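Local structure of fatty acid amide hydrolase (Candida albicans, 6KVR) at residues D12-Y17 and N422-E427; T273-S278 and D323-P328; I489-T494 and G547-D552. The protein probably hydrolyses monocarboxylic acid amides to the carboxylate and ammonium, as a member of the amidase family. All coordinates share one frame; numbering follows the deposited sequence.

In the fold
Interactions 2 and 3 form one continuous region, with centres about 14 Å apart. Two threonine hydroxyls of 273-278 join them, T274 OG1 lying 2.4 Å from D491 OD1 and T273 OG1 2.8 Å from D552 OD1, probable hydrogen bonds in both cases. Both interactions also touch the second subunit. Interaction 1 stands apart, about 18 Å from interaction 2 and about 12 Å from interaction 3 between nearest atoms. Each contact has one side chain some 10-11 Å from that of a predicted site residue: I277 is about 11 Å from the predicted catalytic K158, D491 about 10 Å from I254 and L423 about 11 Å from L207, both predicted to bind substrate.

Interaction 1 (D12-Y17 and N422-E427); sequences DPLDKY and NLNYGE
An Asx turn at D12, in the loop before helix 20-40, joins that loop to the end of helix 417-423, which belongs to the amidase family region. The turn is defined by L14 N donating to D12 OD2 (2.9 Å), a bond that arrives from above the carboxylate plane. CG of D12 is anti to its backbone N (chi1 -175°), which carries the carboxylate to where OD1 can accept from Y17 OH on its syn lone pair at 2.7 Å. The carboxylate therefore ties both ends of 12-17 together, and N401 ND2 bonds both D12 OD1 and L423 O, linking the two segments through a third residue.

The close-packed side centres on L423. Its CD1 lies 3.7 Å from L14 CD2, where the two leucines cross obliquely, and 3.7 Å from CE2 of Y17, which it meets tip to tip. Outside the two segments, L408 and L415 also touch Y17, and Q404 touches L423.

The opposite character belongs to P13, D15 and K16, which are exposed and add nothing to the contact, while L14 between them still packs inward.

Between these extremes a single direct hydrogen bond crosses the segments. N424 OD1 accepts from D12 N at 2.9 Å (N-H...O 151°), the donor standing 49° out of the carbonyl plane. The same oxygen takes K11 N, while N424 ND2 donates to K420 O, so both ends of the amide are engaged and its flip is determined. Beside this amide, L14 CD1 rests 4.0 Å from N424 ND2.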
loop_
_atom_site.group_PDB
_atom_site.type_symbol
_atom_site.label_atom_id
_atom_site.label_comp_id
_atom_site.label_asym_id
_atom_site.label_seq_id
_atom_site.Cartn_x
_atom_site.Cartn_y
_atom_site.Cartn_z
ATOM N N ASP A 12 5.370 20.769 -22.383
ATOM C CA ASP A 12 6.546 19.996 -22.776
ATOM C C ASP A 12 6.837 20.403 -24.215
ATOM O O ASP A 12 5.962 20.238 -25.092
ATOM C CB ASP A 12 6.290 18.489 -22.631
ATOM C CG ASP A 12 7.533 17.621 -22.924
ATOM O OD1 ASP A 12 7.658 16.525 -22.301
ATOM O OD2 ASP A 12 8.383 18.020 -23.762
ATOM N N PRO A 13 8.016 20.953 -24.510
ATOM C CA PRO A 13 8.284 21.402 -25.884
ATOM C C PRO A 13 8.403 20.261 -26.881
ATOM O O PRO A 13 8.235 20.498 -28.085
ATOM C CB PRO A 13 9.599 22.188 -25.753
ATOM C CG PRO A 13 10.257 21.660 -24.505
ATOM C CD PRO A 13 9.130 21.252 -23.587
ATOM N N LEU A 14 8.669 19.035 -26.423
ATOM C CA LEU A 14 8.662 17.854 -27.291
ATOM C C LEU A 14 9.759 17.919 -28.362
ATOM O O LEU A 14 9.571 17.472 -29.495
ATOM C CB LEU A 14 7.290 17.659 -27.944
ATOM C CG LEU A 14 6.032 17.554 -27.072
ATOM C CD1 LEU A 14 4.817 17.577 -27.972
ATOM C CD2 LEU A 14 6.036 16.286 -26.214
ATOM N N ASP A 15 10.919 18.477 -28.015
ATOM C CA ASP A 15 11.977 18.688 -28.995
ATOM C C ASP A 15 13.158 17.737 -28.842
ATOM O O ASP A 15 14.112 17.835 -29.618
ATOM C CB ASP A 15 12.471 20.141 -28.940
ATOM C CG ASP A 15 12.925 20.561 -27.552
ATOM O OD1 ASP A 15 12.917 19.729 -26.619
ATOM O OD2 ASP A 15 13.306 21.742 -27.396
ATOM N N LYS A 16 13.130 16.828 -27.875
ATOM C CA LYS A 16 14.203 15.864 -27.676
ATOM C C LYS A 16 13.658 14.445 -27.717
ATOM O O LYS A 16 14.126 13.569 -26.984
ATOM C CB LYS A 16 14.933 16.111 -26.352
ATOM C CG LYS A 16 15.687 17.447 -26.270
ATOM C CD LYS A 16 16.598 17.565 -25.020
ATOM C CE LYS A 16 15.803 17.452 -23.706
ATOM N NZ LYS A 16 16.472 18.105 -22.528
ATOM N N TYR A 17 12.655 14.201 -28.570
ATOM C CA TYR A 17 12.017 12.890 -28.688
ATOM C C TYR A 17 12.216 12.277 -30.068
ATOM O O TYR A 17 12.664 11.133 -30.169
ATOM C CB TYR A 17 10.506 12.986 -28.427
ATOM C CG TYR A 17 10.083 13.306 -27.017
ATOM C CD1 TYR A 17 10.160 14.599 -26.527
ATOM C CD2 TYR A 17 9.548 12.325 -26.196
ATOM C CE1 TYR A 17 9.750 14.908 -25.253
ATOM C CE2 TYR A 17 9.130 12.616 -24.899
ATOM C CZ TYR A 17 9.237 13.914 -24.436
ATOM O OH TYR A 17 8.826 14.234 -23.163
ATOM N N ASN A 422 -0.794 13.593 -23.918
ATOM C CA ASN A 422 -0.576 13.187 -22.527
ATOM C C ASN A 422 0.781 13.635 -21.997
ATOM O O ASN A 422 0.937 13.789 -20.781
ATOM C CB ASN A 422 -0.740 11.662 -22.358
ATOM C CG ASN A 422 0.489 10.880 -22.779
ATOM O OD1 ASN A 422 1.514 10.845 -22.076
ATOM N ND2 ASN A 422 0.395 10.234 -23.925
ATOM N N LEU A 423 1.760 13.868 -22.880
ATOM C CA LEU A 423 3.021 14.447 -22.431
ATOM C C LEU A 423 2.846 15.876 -21.935
ATOM O O LEU A 423 3.709 16.370 -21.205
ATOM C CB LEU A 423 4.059 14.391 -23.556
ATOM C CG LEU A 423 4.510 12.952 -23.848
ATOM C CD1 LEU A 423 5.439 12.873 -25.063
ATOM C CD2 LEU A 423 5.160 12.330 -22.602
ATOM N N ASN A 424 1.735 16.538 -22.272
ATOM C CA ASN A 424 1.474 17.892 -21.786
ATOM C C ASN A 424 0.442 17.940 -20.653
ATOM O O ASN A 424 -0.031 19.031 -20.307
ATOM C CB ASN A 424 1.030 18.779 -22.953
ATOM C CG ASN A 424 2.212 19.265 -23.783
ATOM O OD1 ASN A 424 2.751 20.354 -23.533
ATOM N ND2 ASN A 424 2.644 18.444 -24.749
ATOM N N TYR A 425 0.151 16.793 -20.022
ATOM C CA TYR A 425 -0.977 16.673 -19.090
ATOM C C TYR A 425 -0.880 17.588 -17.871
ATOM O O TYR A 425 -1.856 18.267 -17.516
ATOM C CB TYR A 425 -1.109 15.235 -18.617
ATOM C CG TYR A 425 -2.289 14.594 -19.251
ATOM C CD1 TYR A 425 -3.300 15.380 -19.787
ATOM C CD2 TYR A 425 -2.398 13.213 -19.336
ATOM C CE1 TYR A 425 -4.403 14.814 -20.384
ATOM C CE2 TYR A 425 -3.494 12.633 -19.946
ATOM C CZ TYR A 425 -4.491 13.442 -20.474
ATOM O OH TYR A 425 -5.597 12.872 -21.072
ATOM N N GLY A 426 0.216 17.541 -17.141
ATOM C CA GLY A 426 0.147 18.236 -15.853
ATOM C C GLY A 426 0.948 19.522 -15.952
ATOM O O GLY A 426 0.501 20.503 -16.559
ATOM N N GLU A 427 2.162 19.510 -15.410
ATOM C CA GLU A 427 3.160 20.508 -15.757
ATOM C C GLU A 427 4.176 19.960 -16.760
ATOM O O GLU A 427 5.303 20.461 -16.838
ATOM C CB GLU A 427 3.846 21.036 -14.492
ATOM C CG GLU A 427 2.864 21.658 -13.473
ATOM C CD GLU A 427 3.559 22.381 -12.319
ATOM O OE1 GLU A 427 4.314 23.341 -12.578
ATOM O OE2 GLU A 427 3.337 22.009 -11.143
#

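Interaction 2 (T273-S278 and D323-P328); sequences TTKRIS and DSTSLP
S278 OG donates to D323 OD2 at 2.5 Å, the shortest contact between two segments that are each built around a beta turn: type II from T273 to R276, type I from D323 to S326. It joins the loop after strand 268-271 to the loop between helix 303-317 and strand 343-346. The hydroxyl is anti to its own backbone N (chi1 -179°) and approaches the carboxylate from above its plane. It also accepts from K280 N, so its proton is directed to the aspartate. The other oxygen, D323 OD1, receives T325 N at 3.0 Å, an Asx turn laid over the type I turn; D323 thus shapes its own loop while holding S278.

The second direct bond is purely backbone. L327 N donates to K275 O at 2.8 Å, nearly straight at hydrogen (167°) and nearly along the C=O axis. K275 occupies the third position of the type II turn with positive phi (75°).

Two waters extend the polar seam. One donates to both R276 O and L327 O, at 2.7 Å each; the other gives a weak bond to I277 O and also pairs with S326 OG.

Outside this seam, CB of R276 points away from 323-328, and its guanidinium forms salt bridges with D552 and E553 near the start of helix 552-565. I277 packs on W309, M310 and Y313 of helix 303-317. The contact also borders the second subunit: K275 packs on K275 of that chain, L327 on its Y550, and S324 O accepts from its R549 NH1.

The packing between the segments centres on K275 and L327. K275 crosses T325 at about a right angle, with CG 4.2 Å from T325 CG2, while K275 CB sits 3.9 Å from L327 CG.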
loop_
_atom_site.group_PDB
_atom_site.type_symbol
_atom_site.label_atom_id
_atom_site.label_comp_id
_atom_site.label_asym_id
_atom_site.label_seq_id
_atom_site.Cartn_x
_atom_site.Cartn_y
_atom_site.Cartn_z
ATOM N N THR A 273 -9.059 -2.760 -6.503
ATOM C CA THR A 273 -8.240 -1.983 -5.578
ATOM C C THR A 273 -6.782 -2.358 -5.774
ATOM O O THR A 273 -6.465 -3.522 -6.047
ATOM C CB THR A 273 -8.635 -2.254 -4.113
ATOM O OG1 THR A 273 -10.054 -2.372 -3.984
ATOM C CG2 THR A 273 -8.162 -1.099 -3.213
ATOM N N THR A 274 -5.886 -1.383 -5.617
ATOM C CA THR A 274 -4.472 -1.669 -5.835
ATOM C C THR A 274 -3.989 -2.771 -4.902
ATOM O O THR A 274 -4.515 -2.966 -3.800
ATOM C CB THR A 274 -3.603 -0.427 -5.629
ATOM O OG1 THR A 274 -3.851 0.118 -4.326
ATOM C CG2 THR A 274 -3.884 0.640 -6.703
ATOM N N LYS A 275 -2.980 -3.501 -5.376
ATOM C CA LYS A 275 -2.189 -4.465 -4.617
ATOM C C LYS A 275 -2.921 -5.772 -4.345
ATOM O O LYS A 275 -2.526 -6.520 -3.465
ATOM C CB LYS A 275 -1.667 -3.856 -3.312
ATOM C CG LYS A 275 -0.904 -2.540 -3.538
ATOM C CD LYS A 275 -1.286 -1.482 -2.505
ATOM C CE LYS A 275 -0.223 -1.347 -1.385
ATOM N NZ LYS A 275 -0.720 -0.709 -0.104
ATOM N N ARG A 276 -3.965 -6.090 -5.100
ATOM C CA ARG A 276 -4.538 -7.424 -5.050
ATOM C C ARG A 276 -4.031 -8.298 -6.195
ATOM O O ARG A 276 -3.671 -9.460 -5.978
ATOM C CB ARG A 276 -6.072 -7.333 -5.080
ATOM C CG ARG A 276 -6.670 -6.486 -3.970
ATOM C CD ARG A 276 -8.167 -6.760 -3.757
ATOM N NE ARG A 276 -8.423 -7.966 -2.977
ATOM C CZ ARG A 276 -9.595 -8.287 -2.436
ATOM N NH1 ARG A 276 -10.638 -7.479 -2.514
ATOM N NH2 ARG A 276 -9.723 -9.460 -1.810
ATOM N N ILE A 277 -3.961 -7.742 -7.403
ATOM C CA ILE A 277 -3.468 -8.429 -8.587
ATOM C C ILE A 277 -2.087 -7.859 -8.904
ATOM O O ILE A 277 -1.896 -6.639 -8.867
ATOM C CB ILE A 277 -4.457 -8.264 -9.766
ATOM C CG1 ILE A 277 -5.684 -9.162 -9.554
ATOM C CG2 ILE A 277 -3.850 -8.689 -11.065
ATOM C CD1 ILE A 277 -6.647 -8.673 -8.542
ATOM N N SER A 278 -1.120 -8.733 -9.183
ATOM C CA SER A 278 0.241 -8.272 -9.456
ATOM C C SER A 278 0.377 -7.561 -10.806
ATOM O O SER A 278 -0.183 -7.993 -11.822
ATOM C CB SER A 278 1.213 -9.446 -9.426
ATOM O OG SER A 278 2.532 -8.987 -9.680
ATOM N N ASP A 323 5.218 -12.126 -5.505
ATOM C CA ASP A 323 5.252 -10.673 -5.628
ATOM C C ASP A 323 4.972 -10.108 -4.246
ATOM O O ASP A 323 3.840 -10.197 -3.747
ATOM C CB ASP A 323 4.231 -10.179 -6.654
ATOM C CG ASP A 323 4.068 -8.658 -6.667
ATOM O OD1 ASP A 323 4.877 -7.924 -6.039
ATOM O OD2 ASP A 323 3.111 -8.192 -7.344
ATOM N N SER A 324 6.009 -9.529 -3.635
ATOM C CA SER A 324 5.917 -9.068 -2.257
ATOM C C SER A 324 4.924 -7.918 -2.101
ATOM O O SER A 324 4.365 -7.734 -1.015
ATOM C CB SER A 324 7.304 -8.644 -1.777
ATOM O OG SER A 324 7.249 -8.325 -0.402
ATOM N N THR A 325 4.697 -7.135 -3.167
ATOM C CA THR A 325 3.721 -6.046 -3.135
ATOM C C THR A 325 2.287 -6.560 -3.018
ATOM O O THR A 325 1.411 -5.849 -2.503
ATOM C CB THR A 325 3.856 -5.203 -4.408
ATOM O OG1 THR A 325 5.197 -4.714 -4.520
ATOM C CG2 THR A 325 2.888 -4.022 -4.399
ATOM N N SER A 326 2.019 -7.774 -3.495
ATOM C CA SER A 326 0.647 -8.262 -3.513
ATOM C C SER A 326 0.183 -8.639 -2.109
ATOM O O SER A 326 0.899 -9.317 -1.368
ATOM C CB SER A 326 0.530 -9.454 -4.457
ATOM O OG SER A 326 0.606 -9.016 -5.803
ATOM N N LEU A 327 -1.025 -8.214 -1.755
ATOM C CA LEU A 327 -1.564 -8.406 -0.421
ATOM C C LEU A 327 -2.138 -9.813 -0.264
ATOM O O LEU A 327 -2.835 -10.307 -1.155
ATOM C CB LEU A 327 -2.659 -7.382 -0.125
ATOM C CG LEU A 327 -2.321 -5.887 -0.092
ATOM C CD1 LEU A 327 -3.578 -5.073 0.234
ATOM C CD2 LEU A 327 -1.210 -5.597 0.908
ATOM N N PRO A 328 -1.869 -10.482 0.864
ATOM C CA PRO A 328 -2.551 -11.754 1.154
ATOM C C PRO A 328 -3.896 -11.514 1.836
ATOM O O PRO A 328 -4.104 -11.859 2.998
ATOM C CB PRO A 328 -1.546 -12.474 2.058
ATOM C CG PRO A 328 -0.829 -11.386 2.746
ATOM C CD PRO A 328 -0.762 -10.221 1.798
HETATM O O HOH W 1 -3.965 -10.695 -3.598
HETATM O O HOH W 2 -0.177 -6.454 -6.694
#

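Interaction 3 (I489-T494 and G547-D552); sequences ILDFPT and GKRYFD
The flank of the R549 guanidinium, NE and NH2, meets D491 at two different oxygens. NH2 forms a salt bridge to OD1 at 2.7 Å, almost straight (172°) and on the anti lone pair, while NE makes a longer bond of 3.3 Å to the carbonyl oxygen D491 O. Both acceptors lie close to the guanidinium plane, although the carboxylate is turned 53° against it. A bend at chi3 (82°) brings the guanidinium there, and R549 CG passes 3.5 Å from F492 CD1.

P493 fills the middle of the contact. Its CD lies 3.2 Å from both G547 O and K548 O, and its CB is 3.4 Å from D552 OD2, so two of its ring carbons lie against oxygens of 547-552. Its own carbonyl accepts G547 N at 2.9 Å, nearly along the C=O axis.

A second shell fixes these groups. D491 OD1 is shared with T274 OG1 and OD2 pairs with R271, placing two arginines around one buried carboxylate and probably stabilising its charge. T273 OG1 bonds D552 OD1. Y550 CE2 covers one guanidinium face, 4.0 Å above its centre, and R549 packs on T325 of the second subunit.

D491, with positive phi, is the C' residue of a Schellman motif ending helix 482-490. Here the stretch entering strand 494-499 meets the one leaving strand 540-546, its antiparallel neighbour in the mixed sheet of the amidase fold.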
loop_
_atom_site.group_PDB
_atom_site.type_symbol
_atom_site.label_atom_id
_atom_site.label_comp_id
_atom_site.label_asym_id
_atom_site.label_seq_id
_atom_site.Cartn_x
_atom_site.Cartn_y
_atom_site.Cartn_z
ATOM N N ILE A 489 -7.181 8.028 -8.616
ATOM C CA ILE A 489 -6.551 8.749 -7.516
ATOM C C ILE A 489 -7.204 8.356 -6.191
ATOM O O ILE A 489 -6.520 8.257 -5.175
ATOM C CB ILE A 489 -6.556 10.280 -7.759
ATOM C CG1 ILE A 489 -5.730 10.979 -6.684
ATOM C CG2 ILE A 489 -7.974 10.861 -7.771
ATOM C CD1 ILE A 489 -5.635 12.504 -6.854
ATOM N N LEU A 490 -8.512 8.081 -6.180
ATOM C CA LEU A 490 -9.141 7.570 -4.958
ATOM C C LEU A 490 -8.807 6.105 -4.701
ATOM O O LEU A 490 -8.900 5.659 -3.550
ATOM C CB LEU A 490 -10.664 7.731 -5.021
ATOM C CG LEU A 490 -11.222 9.157 -5.174
ATOM C CD1 LEU A 490 -12.748 9.161 -5.379
ATOM C CD2 LEU A 490 -10.839 10.038 -3.993
ATOM N N ASP A 491 -8.412 5.357 -5.738
ATOM C CA ASP A 491 -8.172 3.910 -5.653
ATOM C C ASP A 491 -9.396 3.152 -5.121
ATOM O O ASP A 491 -9.290 2.309 -4.224
ATOM C CB ASP A 491 -6.944 3.578 -4.807
ATOM C CG ASP A 491 -6.504 2.112 -4.960
ATOM O OD1 ASP A 491 -5.756 1.604 -4.080
ATOM O OD2 ASP A 491 -6.925 1.441 -5.938
ATOM N N PHE A 492 -10.562 3.439 -5.695
ATOM C CA PHE A 492 -11.757 2.668 -5.347
ATOM C C PHE A 492 -11.967 1.555 -6.367
ATOM O O PHE A 492 -11.817 1.786 -7.574
ATOM C CB PHE A 492 -13.016 3.553 -5.324
ATOM C CG PHE A 492 -13.144 4.457 -4.099
ATOM C CD1 PHE A 492 -12.072 4.697 -3.260
ATOM C CD2 PHE A 492 -14.366 5.056 -3.796
ATOM C CE1 PHE A 492 -12.192 5.529 -2.142
ATOM C CE2 PHE A 492 -14.506 5.879 -2.674
ATOM C CZ PHE A 492 -13.407 6.116 -1.844
ATOM N N PRO A 493 -12.318 0.330 -5.966
ATOM C CA PRO A 493 -12.591 -0.708 -6.969
ATOM C C PRO A 493 -13.830 -0.331 -7.778
ATOM O O PRO A 493 -14.852 0.084 -7.217
ATOM C CB PRO A 493 -12.804 -1.973 -6.129
ATOM C CG PRO A 493 -13.268 -1.467 -4.798
ATOM C CD PRO A 493 -12.634 -0.110 -4.596
ATOM N N THR A 494 -13.713 -0.424 -9.105
ATOM C CA THR A 494 -14.733 0.096 -10.005
ATOM C C THR A 494 -15.019 -0.908 -11.112
ATOM O O THR A 494 -14.119 -1.292 -11.872
ATOM C CB THR A 494 -14.296 1.442 -10.598
ATOM O OG1 THR A 494 -14.033 2.361 -9.535
ATOM C CG2 THR A 494 -15.391 2.022 -11.522
ATOM N N GLY A 547 -17.067 0.878 -5.514
ATOM C CA GLY A 547 -17.258 0.577 -4.116
ATOM C C GLY A 547 -16.136 1.123 -3.248
ATOM O O GLY A 547 -15.166 1.701 -3.729
ATOM N N LYS A 548 -16.299 0.939 -1.934
ATOM C CA LYS A 548 -15.253 1.335 -1.004
ATOM C C LYS A 548 -14.003 0.473 -1.203
ATOM O O LYS A 548 -14.057 -0.643 -1.730
ATOM C CB LYS A 548 -15.744 1.232 0.445
ATOM C CG LYS A 548 -16.635 2.390 0.896
ATOM C CD LYS A 548 -17.500 2.006 2.095
ATOM C CE LYS A 548 -17.888 0.534 2.027
ATOM N NZ LYS A 548 -18.936 0.172 3.026
ATOM N N ARG A 549 -12.863 1.006 -0.756
ATOM C CA ARG A 549 -11.572 0.366 -1.007
ATOM C C ARG A 549 -11.518 -1.029 -0.401
ATOM O O ARG A 549 -11.859 -1.222 0.773
ATOM C CB ARG A 549 -10.438 1.224 -0.430
ATOM C CG ARG A 549 -10.236 2.541 -1.142
ATOM C CD ARG A 549 -8.964 3.216 -0.654
ATOM N NE ARG A 549 -7.779 2.687 -1.316
ATOM C CZ ARG A 549 -6.602 2.536 -0.720
ATOM N NH1 ARG A 549 -6.424 2.855 0.555
ATOM N NH2 ARG A 549 -5.573 2.066 -1.422
ATOM N N TYR A 550 -11.078 -1.992 -1.210
ATOM C CA TYR A 550 -10.911 -3.405 -0.860
ATOM C C TYR A 550 -12.234 -4.134 -0.672
ATOM O O TYR A 550 -12.254 -5.254 -0.158
ATOM C CB TYR A 550 -10.004 -3.581 0.366
ATOM C CG TYR A 550 -8.619 -3.130 0.006
ATOM C CD1 TYR A 550 -7.806 -3.920 -0.805
ATOM C CD2 TYR A 550 -8.153 -1.879 0.394
ATOM C CE1 TYR A 550 -6.550 -3.497 -1.180
ATOM C CE2 TYR A 550 -6.895 -1.441 0.020
ATOM C CZ TYR A 550 -6.102 -2.251 -0.768
ATOM O OH TYR A 550 -4.855 -1.805 -1.145
ATOM N N PHE A 551 -13.337 -3.534 -1.107
ATOM C CA PHE A 551 -14.627 -4.222 -1.151
ATOM C C PHE A 551 -14.979 -4.651 -2.572
ATOM O O PHE A 551 -16.144 -4.595 -2.977
ATOM C CB PHE A 551 -15.715 -3.336 -0.553
ATOM C CG PHE A 551 -15.648 -3.224 0.957
ATOM C CD1 PHE A 551 -14.638 -2.481 1.571
ATOM C CD2 PHE A 551 -16.585 -3.867 1.766
ATOM C CE1 PHE A 551 -14.568 -2.372 2.965
ATOM C CE2 PHE A 551 -16.523 -3.755 3.166
ATOM C CZ PHE A 551 -15.512 -3.008 3.764
ATOM N N ASP A 552 -13.961 -5.062 -3.345
ATOM C CA ASP A 552 -14.147 -5.546 -4.716
ATOM C C ASP A 552 -15.210 -6.635 -4.809
ATOM O O ASP A 552 -15.949 -6.717 -5.802
ATOM C CB ASP A 552 -12.828 -6.105 -5.265
ATOM C CG ASP A 552 -11.640 -5.191 -5.011
ATOM O OD1 ASP A 552 -11.318 -4.877 -3.842
ATOM O OD2 ASP A 552 -11.014 -4.804 -6.003
#